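Solute-binding protein (Thermoactinomyces vulgaris, PDB 2ZYO) binds maltotetraose in its cleft and probably delivers cyclodextrins and maltodextrins to a sugar transporter in the cell membrane. Local coordinates at residues K282-S287 / Q301-K306; E63-D68 / K91-P96; L33-K38 / L309-K314; N105-V110 / G123-I128. One frame throughout, in Å; residues are numbered along the deposited sequence.

From the N terminus, helix 30-47 supplies the first half of contact 3, whose partner in helix 306-316 comes 271 residues later; the long loop so closed encloses the other three contacts. Inside, contact 2 closes first, joining helix 61-71 to the turn before strand 94-95. Contact 4 follows, folding 105-110 back on strand 120-136 after a dozen residues. Of these, contact 1 closes last, bringing the end of helix 293-302 against strand 278-287, before contact 3 shuts the outer loop. These three run in series without crossing, and all reach one mixed sheet: Trp284 of contact 1 is bonded through its backbone to Leu124 of contact 4, and Leu286 to Gln95 of contact 2. Contact 3 joins helices beside it.

Contact 1: K282-S287 / Q301-K306; sequences KGWYLS and QFLTSK
This is a strand-to-helix-end contact: in the mixed sheet of a periplasmic-binding-protein fold, Trp284 of strand 278-287 reaches the chain where it leaves helix 293-302, meeting Leu303 and Thr304. The two side chains take different parts of the indole. Leu303 crosses it at about a right angle and lays CD1 over one face, 4.1 Å from the centroid of the five-membered ring, a CH-pi contact. Thr304 comes in the ring plane instead, its CG2 3.7 Å from Trp284 CD1. That methyl faces the ring because the first torsion (chi1 58°) holds OG1 between the backbone N and carbonyl carbon, and OG1 bonds back to Met300 O. The indole N-H, also in the plane, gives its hydrogen to a water 2.8 Å from NE1, and the same water donates to Leu303 O at 2.8 Å. Lys126 of the neighbouring strand adds a cation-pi contact. A leucine in place of Trp284 would probably leave that water without its donor and open a gap beside Leu303 CD1. Tryptophan suits a buried place that needs both a broad apolar face and one polar N-H: the water lets the indole nitrogen and the carbonyl of Leu303 satisfy each other without touching.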
loop_
_atom_site.group_PDB
_atom_site.type_symbol
_atom_site.label_atom_id
_atom_site.label_comp_id
_atom_site.label_asym_id
_atom_site.label_seq_id
_atom_site.Cartn_x
_atom_site.Cartn_y
_atom_site.Cartn_z
ATOM N N LYS A 282 -2.544 6.411 -0.371
ATOM C CA LYS A 282 -3.870 6.971 -0.135
ATOM C C LYS A 282 -3.834 8.435 -0.546
ATOM O O LYS A 282 -3.078 9.222 0.020
ATOM C CB LYS A 282 -4.273 6.845 1.338
ATOM C CG LYS A 282 -4.549 5.418 1.798
ATOM C CD LYS A 282 -5.301 5.371 3.126
ATOM C CE LYS A 282 -4.522 6.003 4.270
ATOM N NZ LYS A 282 -5.278 5.965 5.556
ATOM N N GLY A 283 -4.640 8.793 -1.540
ATOM C CA GLY A 283 -4.686 10.171 -2.013
ATOM C C GLY A 283 -6.072 10.782 -1.968
ATOM O O GLY A 283 -7.052 10.101 -1.659
ATOM N N TRP A 284 -6.135 12.079 -2.262
ATOM C CA TRP A 284 -7.397 12.772 -2.504
ATOM C C TRP A 284 -7.675 12.736 -3.995
ATOM O O TRP A 284 -6.788 13.044 -4.799
ATOM C CB TRP A 284 -7.315 14.235 -2.066
ATOM C CG TRP A 284 -7.327 14.467 -0.590
ATOM C CD1 TRP A 284 -6.335 15.034 0.158
ATOM C CD2 TRP A 284 -8.390 14.156 0.319
ATOM N NE1 TRP A 284 -6.710 15.090 1.480
ATOM C CE2 TRP A 284 -7.966 14.554 1.607
ATOM C CE3 TRP A 284 -9.655 13.570 0.173
ATOM C CZ2 TRP A 284 -8.766 14.392 2.744
ATOM C CZ3 TRP A 284 -10.450 13.404 1.305
ATOM C CH2 TRP A 284 -9.999 13.813 2.574
ATOM N N TYR A 285 -8.903 12.373 -4.358
ATOM C CA TYR A 285 -9.327 12.336 -5.759
ATOM C C TYR A 285 -10.485 13.297 -5.985
ATOM O O TYR A 285 -11.162 13.696 -5.038
ATOM C CB TYR A 285 -9.702 10.910 -6.185
ATOM C CG TYR A 285 -8.740 9.869 -5.663
ATOM C CD1 TYR A 285 -7.376 9.964 -5.930
ATOM C CD2 TYR A 285 -9.190 8.805 -4.887
ATOM C CE1 TYR A 285 -6.481 9.024 -5.438
ATOM C CE2 TYR A 285 -8.299 7.852 -4.392
ATOM C CZ TYR A 285 -6.950 7.973 -4.671
ATOM O OH TYR A 285 -6.062 7.044 -4.188
ATOM N N LEU A 286 -10.693 13.674 -7.243
ATOM C CA LEU A 286 -11.720 14.637 -7.613
ATOM C C LEU A 286 -12.876 13.938 -8.313
ATOM O O LEU A 286 -12.701 13.356 -9.388
ATOM C CB LEU A 286 -11.117 15.719 -8.519
ATOM C CG LEU A 286 -12.009 16.842 -9.059
ATOM C CD1 LEU A 286 -12.689 17.615 -7.940
ATOM C CD2 LEU A 286 -11.191 17.776 -9.942
ATOM N N SER A 287 -14.054 14.001 -7.698
ATOM C CA SER A 287 -15.247 13.381 -8.262
ATOM C C SER A 287 -15.560 13.953 -9.636
ATOM O O SER A 287 -15.498 15.166 -9.840
ATOM C CB SER A 287 -16.447 13.591 -7.341
ATOM O OG SER A 287 -17.657 13.224 -7.987
ATOM N N GLN A 301 -4.992 20.813 -2.930
ATOM C CA GLN A 301 -3.628 21.290 -2.713
ATOM C C GLN A 301 -3.444 21.804 -1.287
ATOM O O GLN A 301 -2.415 21.550 -0.656
ATOM C CB GLN A 301 -3.267 22.383 -3.721
ATOM C CG GLN A 301 -3.080 21.874 -5.133
ATOM C CD GLN A 301 -2.974 22.996 -6.139
ATOM O OE1 GLN A 301 -1.901 23.562 -6.340
ATOM N NE2 GLN A 301 -4.088 23.316 -6.785
ATOM N N PHE A 302 -4.447 22.517 -0.782
ATOM C CA PHE A 302 -4.399 23.049 0.578
ATOM C C PHE A 302 -4.293 21.923 1.607
ATOM O O PHE A 302 -3.581 22.048 2.605
ATOM C CB PHE A 302 -5.620 23.935 0.859
ATOM C CG PHE A 302 -5.522 24.708 2.139
ATOM C CD1 PHE A 302 -4.942 25.973 2.163
ATOM C CD2 PHE A 302 -6.010 24.172 3.328
ATOM C CE1 PHE A 302 -4.844 26.691 3.355
ATOM C CE2 PHE A 302 -5.913 24.883 4.523
ATOM C CZ PHE A 302 -5.332 26.142 4.534
ATOM N N LEU A 303 -4.986 20.816 1.340
ATOM C CA LEU A 303 -5.002 19.668 2.249
ATOM C C LEU A 303 -3.734 18.818 2.173
ATOM O O LEU A 303 -3.522 17.950 3.019
ATOM C CB LEU A 303 -6.223 18.781 1.977
ATOM C CG LEU A 303 -7.624 19.370 2.181
ATOM C CD1 LEU A 303 -8.676 18.382 1.709
ATOM C CD2 LEU A 303 -7.870 19.763 3.635
ATOM N N THR A 304 -2.907 19.059 1.155
ATOM C CA THR A 304 -1.709 18.249 0.923
ATOM C C THR A 304 -0.416 19.071 0.921
ATOM O O THR A 304 0.622 18.614 0.427
ATOM C CB THR A 304 -1.807 17.444 -0.395
ATOM O OG1 THR A 304 -2.017 18.340 -1.496
ATOM C CG2 THR A 304 -2.954 16.439 -0.337
ATOM N N SER A 305 -0.481 20.277 1.481
ATOM C CA SER A 305 0.692 21.142 1.580
ATOM C C SER A 305 1.695 20.570 2.575
ATOM O O SER A 305 1.366 19.671 3.356
ATOM C CB SER A 305 0.275 22.541 2.031
ATOM O OG SER A 305 -0.129 22.518 3.388
ATOM N N LYS A 306 2.913 21.105 2.560
ATOM C CA LYS A 306 3.929 20.708 3.533
ATOM C C LYS A 306 3.409 20.852 4.968
ATOM O O LYS A 306 3.542 19.932 5.772
ATOM C CB LYS A 306 5.215 21.515 3.335
ATOM C CG LYS A 306 6.377 21.049 4.204
ATOM C CD LYS A 306 7.612 21.910 3.984
ATOM C CE LYS A 306 8.672 21.631 5.044
ATOM N NZ LYS A 306 9.868 22.513 4.911
HETATM O O HOH W 1 -5.056 15.679 3.714
#

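Contact 2: E63-D68 / K91-P96; sequences EKLTLD and KGLLQP
Leu93, just past the turn that ends helix 85-90, pushes its branched end against helix 61-71, where Leu65 and Thr66 receive it. The tight part lies on the Leu65 side. Here Leu93 CD2 sits against the helix backbone itself, 3.6 Å from Thr66 N and 3.8 Å from the carbonyl carbon of Leu65, while the same methyl lies 3.9 Å from Leu65 CG. The two leucines slide past each other in opposite directions, so Leu65 CD2 comes to rest 3.8 Å from Leu93 O. Leu65 can lean that way because its CG stands opposite the backbone N (chi1 -168°). Leucine suits both places, since each must fill a buried space with methyls and asks for no polar partner.

Toward solvent the contact is narrower and half polar. Exposed Thr66 buries little surface, although its OG1 comes within 3.4 Å of Leu93 CD1 as the side chains meet at about a right angle; this is mere touching, for the hydroxyl is bonded to Gln62 O one turn back in its own helix. Farther round the helix, away from Leu93, Lys64 NZ and Asp68 OD2 form a salt bridge of 3.0 Å, a pairing one helical turn apart. Gly92 takes the positive phi (74°) of a Schellman motif, which glycine tolerates easily, and so turns the chain toward the sheet.

Leu94 only grazes Leu65 with its CD2 and also packs on Val78, Trp80, Tyr285 and Tyr122. Leu65 also rests on Val78, Ser287 and Trp24, which places helix 61-71 against strands 77-81, 278-287 and 20-25.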
loop_
_atom_site.group_PDB
_atom_site.type_symbol
_atom_site.label_atom_id
_atom_site.label_comp_id
_atom_site.label_asym_id
_atom_site.label_seq_id
_atom_site.Cartn_x
_atom_site.Cartn_y
_atom_site.Cartn_z
ATOM N N GLU A 63 -18.207 2.948 -3.780
ATOM C CA GLU A 63 -19.597 2.510 -3.921
ATOM C C GLU A 63 -20.589 3.638 -3.630
ATOM O O GLU A 63 -21.581 3.795 -4.347
ATOM C CB GLU A 63 -19.880 1.310 -3.010
ATOM C CG GLU A 63 -19.283 -0.002 -3.503
ATOM C CD GLU A 63 -19.145 -1.042 -2.401
ATOM O OE1 GLU A 63 -18.516 -0.740 -1.361
ATOM O OE2 GLU A 63 -19.654 -2.170 -2.580
ATOM N N LYS A 64 -20.318 4.418 -2.582
ATOM C CA LYS A 64 -21.195 5.522 -2.197
ATOM C C LYS A 64 -21.223 6.627 -3.250
ATOM O O LYS A 64 -22.280 7.197 -3.522
ATOM C CB LYS A 64 -20.805 6.093 -0.827
ATOM C CG LYS A 64 -21.826 7.069 -0.251
ATOM C CD LYS A 64 -21.422 7.557 1.129
ATOM C CE LYS A 64 -22.272 8.730 1.589
ATOM N NZ LYS A 64 -23.720 8.390 1.697
ATOM N N LEU A 65 -20.066 6.922 -3.842
ATOM C CA LEU A 65 -19.981 7.948 -4.887
ATOM C C LEU A 65 -20.695 7.511 -6.167
ATOM O O LEU A 65 -21.272 8.338 -6.877
ATOM C CB LEU A 65 -18.523 8.319 -5.182
ATOM C CG LEU A 65 -18.281 9.566 -6.048
ATOM C CD1 LEU A 65 -18.768 10.843 -5.355
ATOM C CD2 LEU A 65 -16.810 9.685 -6.420
ATOM N N THR A 66 -20.656 6.209 -6.451
ATOM C CA THR A 66 -21.363 5.636 -7.601
ATOM C C THR A 66 -22.872 5.899 -7.509
ATOM O O THR A 66 -23.540 6.081 -8.529
ATOM C CB THR A 66 -21.071 4.120 -7.746
ATOM O OG1 THR A 66 -19.656 3.906 -7.738
ATOM C CG2 THR A 66 -21.638 3.570 -9.050
ATOM N N LEU A 67 -23.391 5.933 -6.284
ATOM C CA LEU A 67 -24.798 6.247 -6.039
ATOM C C LEU A 67 -25.036 7.753 -5.882
ATOM O O LEU A 67 -25.890 8.328 -6.565
ATOM C CB LEU A 67 -25.305 5.493 -4.800
ATOM C CG LEU A 67 -26.777 5.627 -4.391
ATOM C CD1 LEU A 67 -27.696 4.899 -5.367
ATOM C CD2 LEU A 67 -26.985 5.108 -2.974
ATOM N N ASP A 68 -24.278 8.380 -4.985
ATOM C CA ASP A 68 -24.504 9.776 -4.606
ATOM C C ASP A 68 -24.062 10.788 -5.656
ATOM O O ASP A 68 -24.680 11.843 -5.791
ATOM C CB ASP A 68 -23.817 10.093 -3.275
ATOM C CG ASP A 68 -24.494 9.427 -2.087
ATOM O OD1 ASP A 68 -25.422 8.613 -2.286
ATOM O OD2 ASP A 68 -24.093 9.727 -0.945
ATOM N N LYS A 91 -14.888 3.628 -14.970
ATOM C CA LYS A 91 -16.332 3.762 -14.738
ATOM C C LYS A 91 -16.784 5.225 -14.675
ATOM O O LYS A 91 -17.974 5.511 -14.509
ATOM C CB LYS A 91 -16.744 3.023 -13.460
ATOM C CG LYS A 91 -16.541 1.511 -13.503
ATOM C CD LYS A 91 -17.691 0.787 -14.186
ATOM C CE LYS A 91 -17.381 -0.694 -14.358
ATOM N NZ LYS A 91 -17.192 -1.396 -13.054
ATOM N N GLY A 92 -15.826 6.139 -14.809
ATOM C CA GLY A 92 -16.110 7.572 -14.883
ATOM C C GLY A 92 -16.507 8.205 -13.563
ATOM O O GLY A 92 -17.262 9.178 -13.542
ATOM N N LEU A 93 -16.002 7.650 -12.463
ATOM C CA LEU A 93 -16.255 8.195 -11.130
ATOM C C LEU A 93 -15.396 9.414 -10.834
ATOM O O LEU A 93 -15.799 10.301 -10.076
ATOM C CB LEU A 93 -16.000 7.140 -10.051
ATOM C CG LEU A 93 -17.158 6.253 -9.596
ATOM C CD1 LEU A 93 -16.681 5.339 -8.491
ATOM C CD2 LEU A 93 -18.332 7.093 -9.116
ATOM N N LEU A 94 -14.208 9.442 -11.429
ATOM C CA LEU A 94 -13.231 10.486 -11.156
ATOM C C LEU A 94 -12.865 11.250 -12.417
ATOM O O LEU A 94 -12.922 10.710 -13.522
ATOM C CB LEU A 94 -11.965 9.884 -10.536
ATOM C CG LEU A 94 -12.117 9.038 -9.268
ATOM C CD1 LEU A 94 -10.773 8.470 -8.868
ATOM C CD2 LEU A 94 -12.734 9.833 -8.119
ATOM N N GLN A 95 -12.502 12.516 -12.239
ATOM C CA GLN A 95 -11.964 13.324 -13.329
ATOM C C GLN A 95 -10.526 13.708 -12.992
ATOM O O GLN A 95 -10.169 13.785 -11.813
ATOM C CB GLN A 95 -12.828 14.564 -13.573
ATOM C CG GLN A 95 -12.983 15.489 -12.380
ATOM C CD GLN A 95 -13.755 16.746 -12.725
ATOM O OE1 GLN A 95 -13.375 17.489 -13.631
ATOM N NE2 GLN A 95 -14.841 16.993 -12.002
ATOM N N PRO A 96 -9.687 13.936 -14.019
ATOM C CA PRO A 96 -8.293 14.282 -13.742
ATOM C C PRO A 96 -8.171 15.607 -13.004
ATOM O O PRO A 96 -9.062 16.455 -13.104
ATOM C CB PRO A 96 -7.680 14.423 -15.139
ATOM C CG PRO A 96 -8.605 13.702 -16.049
ATOM C CD PRO A 96 -9.961 13.888 -15.466
#

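Contact 3: L33-K38 / L309-K314; sequences LNNTKK and LASRFK
Asn35 lays its amide across the base of Arg312, with OD1 3.3 Å from both CB and CG of the arginine. This is a nearly antiparallel helix pair of the solute-binding-protein fold: the segments of helices 30-47 and 306-316 run at 157° to each other, their axes 10.0 Å apart. At this ordinary spacing the side chains that meet are largely polar, and asparagine suits the place because one short group can both give and accept. Its CG lies opposite the backbone N (chi1 -175°), which carries the amide across the gap. From there ND2 donates to Ser311 OG at 3.0 Å, close to the amide plane but bent, with an angle of 136° at the hydrogen. Each has a stronger partner: ND2 is hydrogen-bonded to Glu315 OE2, and the serine OG to Trp39 NE1. At the rim, the aliphatic part of Lys38 passes Ser311, CD lying 4.1 Å from OG. Arg312 extends from CG to NE and makes its salt bridge with Glu318. Beside the amide a water donates to Asn35 OD1 at 2.9 Å and to Thr36 OG1 at 2.8 Å, and accepts a weak bond of 3.3 Å from Arg312 NE in the guanidinium plane.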
loop_
_atom_site.group_PDB
_atom_site.type_symbol
_atom_site.label_atom_id
_atom_site.label_comp_id
_atom_site.label_asym_id
_atom_site.label_seq_id
_atom_site.Cartn_x
_atom_site.Cartn_y
_atom_site.Cartn_z
ATOM N N LEU A 33 -9.960 11.571 10.579
ATOM C CA LEU A 33 -11.130 12.407 10.336
ATOM C C LEU A 33 -10.933 13.816 10.886
ATOM O O LEU A 33 -11.169 14.800 10.184
ATOM C CB LEU A 33 -12.388 11.761 10.933
ATOM C CG LEU A 33 -13.738 12.464 10.747
ATOM C CD1 LEU A 33 -14.178 12.481 9.284
ATOM C CD2 LEU A 33 -14.808 11.815 11.618
ATOM N N ASN A 34 -10.491 13.904 12.137
ATOM C CA ASN A 34 -10.300 15.196 12.791
ATOM C C ASN A 34 -9.171 16.035 12.187
ATOM O O ASN A 34 -9.257 17.263 12.175
ATOM C CB ASN A 34 -10.121 15.026 14.300
ATOM C CG ASN A 34 -11.317 14.353 14.960
ATOM O OD1 ASN A 34 -12.450 14.457 14.485
ATOM N ND2 ASN A 34 -11.065 13.659 16.061
ATOM N N ASN A 35 -8.124 15.380 11.681
ATOM C CA ASN A 35 -7.060 16.101 10.979
ATOM C C ASN A 35 -7.576 16.769 9.709
ATOM O O ASN A 35 -7.252 17.927 9.428
ATOM C CB ASN A 35 -5.873 15.195 10.643
ATOM C CG ASN A 35 -4.719 15.965 10.038
ATOM O OD1 ASN A 35 -4.553 15.993 8.820
ATOM N ND2 ASN A 35 -3.932 16.621 10.884
ATOM N N THR A 36 -8.384 16.035 8.947
ATOM C CA THR A 36 -9.012 16.588 7.751
ATOM C C THR A 36 -9.980 17.710 8.125
ATOM O O THR A 36 -10.024 18.737 7.454
ATOM C CB THR A 36 -9.685 15.490 6.901
ATOM O OG1 THR A 36 -8.670 14.608 6.410
ATOM C CG2 THR A 36 -10.433 16.082 5.707
ATOM N N LYS A 37 -10.717 17.527 9.218
ATOM C CA LYS A 37 -11.606 18.576 9.718
ATOM C C LYS A 37 -10.822 19.841 10.077
ATOM O O LYS A 37 -11.284 20.954 9.817
ATOM C CB LYS A 37 -12.427 18.083 10.915
ATOM C CG LYS A 37 -13.526 17.084 10.554
ATOM C CD LYS A 37 -14.398 16.753 11.761
ATOM C CE LYS A 37 -15.438 15.681 11.444
ATOM N NZ LYS A 37 -16.417 16.070 10.391
ATOM N N LYS A 38 -9.632 19.666 10.652
ATOM C CA LYS A 38 -8.774 20.798 11.003
ATOM C C LYS A 38 -8.378 21.605 9.767
ATOM O O LYS A 38 -8.561 22.827 9.725
ATOM C CB LYS A 38 -7.515 20.334 11.748
ATOM C CG LYS A 38 -6.530 21.463 12.035
ATOM C CD LYS A 38 -5.169 20.941 12.460
ATOM C CE LYS A 38 -4.140 22.062 12.521
ATOM N NZ LYS A 38 -4.462 23.099 13.545
ATOM N N LEU A 309 0.443 18.243 5.716
ATOM C CA LEU A 309 0.899 16.856 5.815
ATOM C C LEU A 309 1.862 16.604 6.979
ATOM O O LEU A 309 1.920 15.490 7.501
ATOM C CB LEU A 309 1.480 16.361 4.484
ATOM C CG LEU A 309 0.483 16.199 3.327
ATOM C CD1 LEU A 309 1.171 15.651 2.088
ATOM C CD2 LEU A 309 -0.703 15.314 3.709
ATOM N N ALA A 310 2.608 17.634 7.384
ATOM C CA ALA A 310 3.418 17.555 8.601
ATOM C C ALA A 310 2.492 17.335 9.791
ATOM O O ALA A 310 2.723 16.449 10.618
ATOM C CB ALA A 310 4.240 18.819 8.791
ATOM N N SER A 311 1.430 18.138 9.847
ATOM C CA SER A 311 0.375 17.996 10.848
ATOM C C SER A 311 -0.288 16.621 10.774
ATOM O O SER A 311 -0.464 15.954 11.800
ATOM C CB SER A 311 -0.663 19.108 10.669
ATOM O OG SER A 311 -1.875 18.813 11.341
ATOM N N ARG A 312 -0.638 16.193 9.562
ATOM C CA ARG A 312 -1.270 14.884 9.373
ATOM C C ARG A 312 -0.395 13.736 9.873
ATOM O O ARG A 312 -0.892 12.826 10.540
ATOM C CB ARG A 312 -1.670 14.647 7.914
ATOM C CG ARG A 312 -2.638 13.485 7.778
ATOM C CD ARG A 312 -3.073 13.207 6.352
ATOM N NE ARG A 312 -4.108 12.174 6.358
ATOM C CZ ARG A 312 -3.871 10.864 6.370
ATOM N NH1 ARG A 312 -2.627 10.401 6.352
ATOM N NH2 ARG A 312 -4.884 10.011 6.399
ATOM N N PHE A 313 0.899 13.782 9.564
ATOM C CA PHE A 313 1.808 12.743 10.036
ATOM C C PHE A 313 1.856 12.678 11.561
ATOM O O PHE A 313 1.767 11.599 12.144
ATOM C CB PHE A 313 3.226 12.915 9.485
ATOM C CG PHE A 313 4.242 12.084 10.213
ATOM C CD1 PHE A 313 4.265 10.699 10.058
ATOM C CD2 PHE A 313 5.143 12.676 11.091
ATOM C CE1 PHE A 313 5.181 9.919 10.751
ATOM C CE2 PHE A 313 6.064 11.902 11.789
ATOM C CZ PHE A 313 6.084 10.523 11.616
ATOM N N LYS A 314 1.998 13.837 12.195
ATOM C CA LYS A 314 2.126 13.905 13.651
ATOM C C LYS A 314 0.868 13.406 14.368
ATOM O O LYS A 314 0.961 12.795 15.436
ATOM C CB LYS A 314 2.503 15.323 14.096
ATOM C CG LYS A 314 3.907 15.745 13.659
ATOM C CD LYS A 314 4.189 17.203 13.985
ATOM C CE LYS A 314 5.474 17.676 13.326
ATOM N NZ LYS A 314 5.740 19.117 13.591
HETATM O O HOH W 2 -5.854 14.998 6.434
#

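Contact 4: N105-V110 / G123-I128; sequences NQFDDV and GLPKAI
The bulged strand 120-136 meets the loop ahead of helix 109-114 here, and the meeting is made by Phe107 lying on Pro125. Pro125 CD stands over the centre of the phenyl ring, 3.7 Å from its centroid and only 11° off the normal, a CH-pi contact of nearly ideal geometry. Proline suits the place: its CD, bonded to nitrogen, carries slightly polarised hydrogens, and its rigid ring offers CG as well, 3.5 Å from Phe107 CD1. The opposite face of the phenyl is backed by CB of Gln106, toward the rim and 3.8 Å above the plane. Leu124 crosses Phe107 at about a right angle, its CD2 3.8 Å from Phe107 CE2.

In the mixed sheet of this periplasmic-binding-protein fold, strand 120-136 carries a classic beta bulge just beyond the proline, two residues, Lys126 and Ala127, standing opposite the single Lys282 of the adjoining strand. Lys126 points away from the loop and bridges to Glu25. Phe107 turns its ring to the strand with CG opposite its own carbonyl carbon (chi1 -53°), and beyond the segments it also touches Met112, Thr304 and Leu309. Cutting Phe107 back to alanine is likely to open a gap over Pro125 and leave Leu124 CD2 without its aromatic neighbour. Next along the loop, Asp108 is the N-cap of helix 109-114; its OD2 accepts a hydrogen bond from Ala111 N and a weak one, 3.0 Å, from Val110 N.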
loop_
_atom_site.group_PDB
_atom_site.type_symbol
_atom_site.label_atom_id
_atom_site.label_comp_id
_atom_site.label_asym_id
_atom_site.label_seq_id
_atom_site.Cartn_x
_atom_site.Cartn_y
_atom_site.Cartn_z
ATOM N N ASN A 105 5.905 17.781 -8.195
ATOM C CA ASN A 105 7.258 17.667 -7.652
ATOM C C ASN A 105 7.386 17.967 -6.154
ATOM O O ASN A 105 8.469 17.834 -5.586
ATOM C CB ASN A 105 8.237 18.517 -8.465
ATOM C CG ASN A 105 8.549 17.914 -9.827
ATOM O OD1 ASN A 105 8.369 16.714 -10.054
ATOM N ND2 ASN A 105 9.033 18.746 -10.737
ATOM N N GLN A 106 6.287 18.380 -5.525
ATOM C CA GLN A 106 6.230 18.486 -4.066
ATOM C C GLN A 106 6.288 17.091 -3.451
ATOM O O GLN A 106 6.669 16.927 -2.291
ATOM C CB GLN A 106 4.934 19.161 -3.610
ATOM C CG GLN A 106 4.749 20.610 -4.044
ATOM C CD GLN A 106 3.316 21.097 -3.859
ATOM O OE1 GLN A 106 2.502 20.451 -3.191
ATOM N NE2 GLN A 106 3.003 22.243 -4.452
ATOM N N PHE A 107 5.911 16.091 -4.244
ATOM C CA PHE A 107 5.692 14.744 -3.738
ATOM C C PHE A 107 6.644 13.719 -4.332
ATOM O O PHE A 107 7.177 13.908 -5.429
ATOM C CB PHE A 107 4.245 14.315 -3.998
ATOM C CG PHE A 107 3.226 15.284 -3.476
ATOM C CD1 PHE A 107 2.893 15.299 -2.127
ATOM C CD2 PHE A 107 2.606 16.192 -4.332
ATOM C CE1 PHE A 107 1.954 16.202 -1.636
ATOM C CE2 PHE A 107 1.668 17.097 -3.851
ATOM C CZ PHE A 107 1.339 17.100 -2.499
ATOM N N ASP A 108 6.838 12.634 -3.586
ATOM C CA ASP A 108 7.647 11.497 -4.007
ATOM C C ASP A 108 7.238 11.030 -5.406
ATOM O O ASP A 108 6.048 10.853 -5.685
ATOM C CB ASP A 108 7.495 10.367 -2.983
ATOM C CG ASP A 108 8.373 9.173 -3.289
ATOM O OD1 ASP A 108 9.502 9.108 -2.757
ATOM O OD2 ASP A 108 7.931 8.298 -4.065
ATOM N N ASP A 109 8.231 10.847 -6.275
ATOM C CA ASP A 109 7.997 10.494 -7.679
ATOM C C ASP A 109 7.209 9.194 -7.850
ATOM O O ASP A 109 6.326 9.108 -8.704
ATOM C CB ASP A 109 9.324 10.408 -8.446
ATOM C CG ASP A 109 9.967 11.773 -8.686
ATOM O OD1 ASP A 109 9.424 12.805 -8.233
ATOM O OD2 ASP A 109 11.033 11.810 -9.340
ATOM N N VAL A 110 7.527 8.195 -7.031
ATOM C CA VAL A 110 6.870 6.888 -7.113
ATOM C C VAL A 110 5.429 6.947 -6.587
ATOM O O VAL A 110 4.535 6.292 -7.132
ATOM C CB VAL A 110 7.697 5.785 -6.398
ATOM C CG1 VAL A 110 7.053 4.421 -6.568
ATOM C CG2 VAL A 110 9.118 5.753 -6.943
ATOM N N GLY A 123 -4.972 12.587 -8.576
ATOM C CA GLY A 123 -4.955 13.081 -7.208
ATOM C C GLY A 123 -3.604 13.457 -6.652
ATOM O O GLY A 123 -2.580 13.340 -7.329
ATOM N N LEU A 124 -3.633 13.926 -5.408
ATOM C CA LEU A 124 -2.436 14.256 -4.651
ATOM C C LEU A 124 -2.386 13.375 -3.404
ATOM O O LEU A 124 -3.429 13.091 -2.805
ATOM C CB LEU A 124 -2.410 15.749 -4.297
ATOM C CG LEU A 124 -2.342 16.725 -5.482
ATOM C CD1 LEU A 124 -2.383 18.165 -4.991
ATOM C CD2 LEU A 124 -1.112 16.490 -6.362
ATOM N N PRO A 125 -1.182 12.912 -3.027
ATOM C CA PRO A 125 -1.086 11.893 -1.985
ATOM C C PRO A 125 -1.104 12.419 -0.553
ATOM O O PRO A 125 -0.643 13.535 -0.287
ATOM C CB PRO A 125 0.258 11.232 -2.280
ATOM C CG PRO A 125 1.089 12.334 -2.847
ATOM C CD PRO A 125 0.145 13.275 -3.563
ATOM N N LYS A 126 -1.631 11.592 0.348
ATOM C CA LYS A 126 -1.700 11.886 1.776
ATOM C C LYS A 126 -0.787 10.953 2.561
ATOM O O LYS A 126 -0.168 11.361 3.544
ATOM C CB LYS A 126 -3.128 11.695 2.293
ATOM C CG LYS A 126 -4.194 12.518 1.581
ATOM C CD LYS A 126 -5.580 11.876 1.704
ATOM C CE LYS A 126 -6.121 11.940 3.130
ATOM N NZ LYS A 126 -7.524 11.429 3.196
ATOM N N ALA A 127 -0.726 9.696 2.125
ATOM C CA ALA A 127 -0.044 8.647 2.876
ATOM C C ALA A 127 0.567 7.592 1.965
ATOM O O ALA A 127 0.045 7.318 0.880
ATOM C CB ALA A 127 -1.008 7.997 3.861
ATOM N N ILE A 128 1.674 7.012 2.425
ATOM C CA ILE A 128 2.320 5.890 1.752
ATOM C C ILE A 128 2.579 4.784 2.772
ATOM O O ILE A 128 2.895 5.060 3.933
ATOM C CB ILE A 128 3.629 6.324 1.023
ATOM C CG1 ILE A 128 4.227 5.174 0.200
ATOM C CG2 ILE A 128 4.652 6.911 2.001
ATOM C CD1 ILE A 128 5.197 5.633 -0.866
#